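Local coordinates for proline dipeptidase (Streptococcus pneumoniae, PDB 3PN9), which probably hydrolyses dipeptides that carry a C-terminal proline, the modelled chain being its creatinase/prolidase-type N-terminal domain, at residues Q53-E65 against S69-S81. Numbering follows the deposited sequence.
Sequences QEPLLFVPALEVE and STVSFPVVGYVDS
A beta-alpha-beta unit joins Leu57 to Val75 and Phe58 to Val76: strand 56-60 runs into helix 64-70, and the chain returns as strand 75-78, parallel to the first and outermost on that side of this chain's mixed sheet. Leu57 is gripped at both backbone polar atoms, its N donating to Pro74 O (2.9 Å) and its O accepting from Val76 N (3.0 Å). Val59 N continues the pattern to Val76 O, and Ala61 N reaches Tyr78 O at 2.9 Å. On the face covered by helix 64-70, Val59 and Val75 meet Val64, while Leu57 and Val75 lie on Ala67; Val64 CG2 is pressed to 3.3 Å from Gly77 CA, where no side chain intervenes. The other face carries Leu56 CD1 against Val76 CG2 (3.6 Å) and Phe58, which helix 84-91 also covers. The Phe58 and Tyr78 rings are nearly parallel (10° between planes) but slid so far apart that they barely overlap, Phe58 CZ and CE2 nearest Tyr78 CD2; the Tyr78 hydroxyl is hydrogen-bonded to the backbone N of Gln44. Ahead of strand 75-78, Phe73 has CG between its backbone N and carbonyl carbon (chi1 46°), a rotation that sets one ring face against Pro55. Pro55 CB sits over the ring centre, 4.0 Å from the centroid in a CH-pi contact, Val71 CB lies on the opposite face, and Leu57 CB meets the edge at CE1 (3.7 Å). Backbone bonds thus fix the parallel register, while apolar contacts bind the strands to the helix and clamp the returning loop through the Phe73 ring.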
loop_
_atom_site.group_PDB
_atom_site.type_symbol
_atom_site.label_atom_id
_atom_site.label_comp_id
_atom_site.label_asym_id
_atom_site.label_seq_id
_atom_site.Cartn_x
_atom_site.Cartn_y
_atom_site.Cartn_z
ATOM N N GLN A 53 0.423 0.909 14.980
ATOM C CA GLN A 53 0.038 1.807 16.035
ATOM C C GLN A 53 1.051 2.898 16.066
ATOM O O GLN A 53 2.044 2.816 15.324
ATOM C CB GLN A 53 -0.015 1.056 17.411
ATOM C CG GLN A 53 1.298 0.378 17.838
ATOM C CD GLN A 53 1.021 -0.440 19.132
ATOM O OE1 GLN A 53 0.406 -1.485 19.052
ATOM N NE2 GLN A 53 1.369 0.101 20.260
ATOM N N GLU A 54 0.902 3.865 16.944
ATOM C CA GLU A 54 1.834 5.023 16.953
ATOM C C GLU A 54 3.263 4.568 17.295
ATOM O O GLU A 54 3.435 3.510 17.958
ATOM C CB GLU A 54 1.455 6.012 18.060
ATOM C CG GLU A 54 0.416 7.046 17.580
ATOM C CD GLU A 54 0.287 8.246 18.633
ATOM O OE1 GLU A 54 0.696 9.438 18.375
ATOM O OE2 GLU A 54 -0.177 7.885 19.710
ATOM N N PRO A 55 4.282 5.374 16.927
ATOM C CA PRO A 55 5.652 4.879 17.188
ATOM C C PRO A 55 5.998 5.007 18.725
ATOM O O PRO A 55 5.244 5.619 19.500
ATOM C CB PRO A 55 6.523 5.911 16.513
ATOM C CG PRO A 55 5.646 6.595 15.476
ATOM C CD PRO A 55 4.225 6.549 16.028
ATOM N N LEU A 56 7.152 4.480 19.122
ATOM C CA LEU A 56 7.635 4.636 20.508
ATOM C C LEU A 56 9.029 5.194 20.383
ATOM O O LEU A 56 9.920 4.572 19.754
ATOM C CB LEU A 56 7.614 3.220 21.207
ATOM C CG LEU A 56 8.552 3.234 22.495
ATOM C CD1 LEU A 56 7.693 4.083 23.495
ATOM C CD2 LEU A 56 8.653 1.804 22.928
ATOM N N LEU A 57 9.312 6.293 21.046
ATOM C CA LEU A 57 10.679 6.747 21.036
ATOM C C LEU A 57 11.283 6.304 22.407
ATOM O O LEU A 57 10.766 6.687 23.476
ATOM C CB LEU A 57 10.700 8.270 20.904
ATOM C CG LEU A 57 12.085 8.986 20.998
ATOM C CD1 LEU A 57 13.295 8.366 20.145
ATOM C CD2 LEU A 57 11.914 10.519 20.727
ATOM N N PHE A 58 12.406 5.574 22.357
ATOM C CA PHE A 58 13.026 5.058 23.627
ATOM C C PHE A 58 14.335 5.775 23.850
ATOM O O PHE A 58 15.161 5.766 22.947
ATOM C CB PHE A 58 13.276 3.548 23.449
ATOM C CG PHE A 58 13.890 2.898 24.711
ATOM C CD1 PHE A 58 13.078 2.529 25.792
ATOM C CD2 PHE A 58 15.281 2.733 24.785
ATOM C CE1 PHE A 58 13.695 1.888 26.968
ATOM C CE2 PHE A 58 15.895 2.118 25.910
ATOM C CZ PHE A 58 15.117 1.697 26.970
ATOM N N VAL A 59 14.556 6.399 25.029
ATOM C CA VAL A 59 15.704 7.276 25.209
ATOM C C VAL A 59 16.271 7.101 26.665
ATOM O O VAL A 59 15.536 6.573 27.495
ATOM C CB VAL A 59 15.335 8.764 25.067
ATOM C CG1 VAL A 59 14.869 9.064 23.525
ATOM C CG2 VAL A 59 14.238 9.199 26.094
ATOM N N PRO A 60 17.496 7.534 26.926
ATOM C CA PRO A 60 17.965 7.603 28.376
ATOM C C PRO A 60 17.032 8.498 29.160
ATOM O O PRO A 60 16.495 9.489 28.641
ATOM C CB PRO A 60 19.357 8.296 28.271
ATOM C CG PRO A 60 19.832 7.959 26.806
ATOM C CD PRO A 60 18.531 8.041 25.986
ATOM N N ALA A 61 16.944 8.278 30.474
ATOM C CA ALA A 61 15.981 8.998 31.319
ATOM C C ALA A 61 16.179 10.471 31.247
ATOM O O ALA A 61 15.204 11.220 31.240
ATOM C CB ALA A 61 16.160 8.487 32.857
ATOM N N LEU A 62 17.410 10.913 31.128
ATOM C CA LEU A 62 17.678 12.362 31.124
ATOM C C LEU A 62 17.114 13.081 29.873
ATOM O O LEU A 62 17.009 14.309 29.836
ATOM C CB LEU A 62 19.192 12.616 31.046
ATOM C CG LEU A 62 19.900 12.584 32.473
ATOM C CD1 LEU A 62 21.464 12.729 32.354
ATOM C CD2 LEU A 62 19.301 13.556 33.608
ATOM N N GLU A 63 16.781 12.327 28.830
ATOM C CA GLU A 63 16.283 12.990 27.598
ATOM C C GLU A 63 14.735 12.946 27.523
ATOM O O GLU A 63 14.166 13.486 26.545
ATOM C CB GLU A 63 16.833 12.225 26.382
ATOM C CG GLU A 63 18.372 12.396 26.093
ATOM C CD GLU A 63 18.813 13.829 26.039
ATOM O OE1 GLU A 63 18.520 14.566 25.111
ATOM O OE2 GLU A 63 19.471 14.265 26.995
ATOM N N VAL A 64 14.084 12.257 28.464
ATOM C CA VAL A 64 12.641 11.973 28.363
ATOM C C VAL A 64 11.853 13.307 28.276
ATOM O O VAL A 64 10.959 13.486 27.441
ATOM C CB VAL A 64 12.112 11.158 29.578
ATOM C CG1 VAL A 64 10.536 11.215 29.639
ATOM C CG2 VAL A 64 12.485 9.682 29.461
ATOM N N GLU A 65 12.228 14.290 29.104
ATOM C CA GLU A 65 11.421 15.546 29.117
ATOM C C GLU A 65 11.480 16.296 27.744
ATOM O O GLU A 65 10.453 16.766 27.221
ATOM C CB GLU A 65 11.954 16.470 30.214
ATOM C CG GLU A 65 10.995 17.548 30.531
ATOM C CD GLU A 65 11.445 18.427 31.711
ATOM O OE1 GLU A 65 12.527 19.070 31.637
ATOM O OE2 GLU A 65 10.672 18.485 32.708
ATOM N N SER A 69 8.435 16.675 24.750
ATOM C CA SER A 69 7.897 17.923 24.236
ATOM C C SER A 69 8.204 18.082 22.775
ATOM O O SER A 69 7.565 18.877 22.126
ATOM C CB SER A 69 8.316 19.134 25.065
ATOM O OG SER A 69 9.686 19.235 24.928
ATOM N N THR A 70 9.072 17.246 22.207
ATOM C CA THR A 70 9.363 17.317 20.727
ATOM C C THR A 70 8.402 16.495 19.896
ATOM O O THR A 70 8.047 16.878 18.789
ATOM C CB THR A 70 10.864 16.912 20.434
ATOM O OG1 THR A 70 11.671 17.735 21.257
ATOM C CG2 THR A 70 11.274 17.168 18.929
ATOM N N VAL A 71 7.971 15.352 20.366
ATOM C CA VAL A 71 7.164 14.503 19.507
ATOM C C VAL A 71 5.829 14.321 20.174
ATOM O O VAL A 71 5.771 14.411 21.415
ATOM C CB VAL A 71 7.848 13.074 19.308
ATOM C CG1 VAL A 71 9.225 13.211 18.673
ATOM C CG2 VAL A 71 7.986 12.212 20.615
ATOM N N SER A 72 4.800 13.890 19.451
ATOM C CA SER A 72 3.471 13.746 20.097
ATOM C C SER A 72 3.172 12.281 20.412
ATOM O O SER A 72 2.205 11.995 21.107
ATOM C CB SER A 72 2.377 14.266 19.076
ATOM O OG SER A 72 2.515 13.390 17.959
ATOM N N PHE A 73 3.990 11.311 19.938
ATOM C CA PHE A 73 3.685 9.910 20.242
ATOM C C PHE A 73 4.486 9.484 21.555
ATOM O O PHE A 73 5.282 10.287 22.054
ATOM C CB PHE A 73 4.074 9.009 19.060
ATOM C CG PHE A 73 5.435 9.311 18.511
ATOM C CD1 PHE A 73 6.625 8.811 19.153
ATOM C CD2 PHE A 73 5.546 10.074 17.281
ATOM C CE1 PHE A 73 7.888 9.118 18.573
ATOM C CE2 PHE A 73 6.822 10.369 16.713
ATOM C CZ PHE A 73 7.990 9.878 17.371
ATOM N N PRO A 74 4.252 8.306 22.090
ATOM C CA PRO A 74 4.847 7.935 23.437
ATOM C C PRO A 74 6.406 7.908 23.461
ATOM O O PRO A 74 7.091 7.535 22.462
ATOM C CB PRO A 74 4.314 6.494 23.723
ATOM C CG PRO A 74 2.938 6.468 22.933
ATOM C CD PRO A 74 3.280 7.300 21.601
ATOM N N VAL A 75 6.956 8.332 24.584
ATOM C CA VAL A 75 8.383 8.372 24.836
ATOM C C VAL A 75 8.527 7.523 26.143
ATOM O O VAL A 75 7.730 7.716 27.072
ATOM C CB VAL A 75 8.892 9.819 25.057
ATOM C CG1 VAL A 75 10.360 9.842 25.561
ATOM C CG2 VAL A 75 8.808 10.652 23.722
ATOM N N VAL A 76 9.494 6.613 26.195
ATOM C CA VAL A 76 9.819 5.839 27.406
ATOM C C VAL A 76 11.323 6.028 27.655
ATOM O O VAL A 76 12.145 5.996 26.674
ATOM C CB VAL A 76 9.485 4.362 27.202
ATOM C CG1 VAL A 76 10.201 3.396 28.364
ATOM C CG2 VAL A 76 7.926 4.193 27.114
ATOM N N GLY A 77 11.707 6.247 28.929
ATOM C CA GLY A 77 13.095 6.472 29.253
ATOM C C GLY A 77 13.639 5.325 30.135
ATOM O O GLY A 77 12.872 4.461 30.608
ATOM N N TYR A 78 14.963 5.241 30.289
ATOM C CA TYR A 78 15.483 4.183 31.210
ATOM C C TYR A 78 16.638 4.765 31.974
ATOM O O TYR A 78 17.360 5.612 31.444
ATOM C CB TYR A 78 15.857 2.861 30.505
ATOM C CG TYR A 78 17.226 2.927 29.858
ATOM C CD1 TYR A 78 18.335 2.243 30.428
ATOM C CD2 TYR A 78 17.424 3.659 28.635
ATOM C CE1 TYR A 78 19.636 2.280 29.817
ATOM C CE2 TYR A 78 18.687 3.724 28.023
ATOM C CZ TYR A 78 19.793 3.036 28.620
ATOM O OH TYR A 78 21.013 3.085 27.979
ATOM N N VAL A 79 16.853 4.327 33.241
ATOM C CA VAL A 79 18.006 4.843 33.964
ATOM C C VAL A 79 19.096 3.796 33.906
ATOM O O VAL A 79 18.841 2.666 33.540
ATOM C CB VAL A 79 17.645 5.158 35.546
ATOM C CG1 VAL A 79 16.567 6.322 35.644
ATOM C CG2 VAL A 79 17.167 3.920 36.252
ATOM N N ASP A 80 20.319 4.183 34.271
ATOM C CA ASP A 80 21.527 3.315 34.120
ATOM C C ASP A 80 21.414 1.958 34.807
ATOM O O ASP A 80 21.915 0.978 34.304
ATOM C CB ASP A 80 22.755 4.051 34.632
ATOM C CG ASP A 80 23.253 5.129 33.633
ATOM O OD1 ASP A 80 22.652 5.184 32.527
ATOM O OD2 ASP A 80 24.212 5.901 33.951
ATOM N N SER A 81 20.647 1.890 35.865
ATOM C CA SER A 81 20.484 0.639 36.566
ATOM C C SER A 81 19.462 -0.282 35.948
ATOM O O SER A 81 19.476 -1.491 36.307
ATOM C CB SER A 81 20.153 0.899 38.084
ATOM O OG SER A 81 18.909 1.602 38.255
#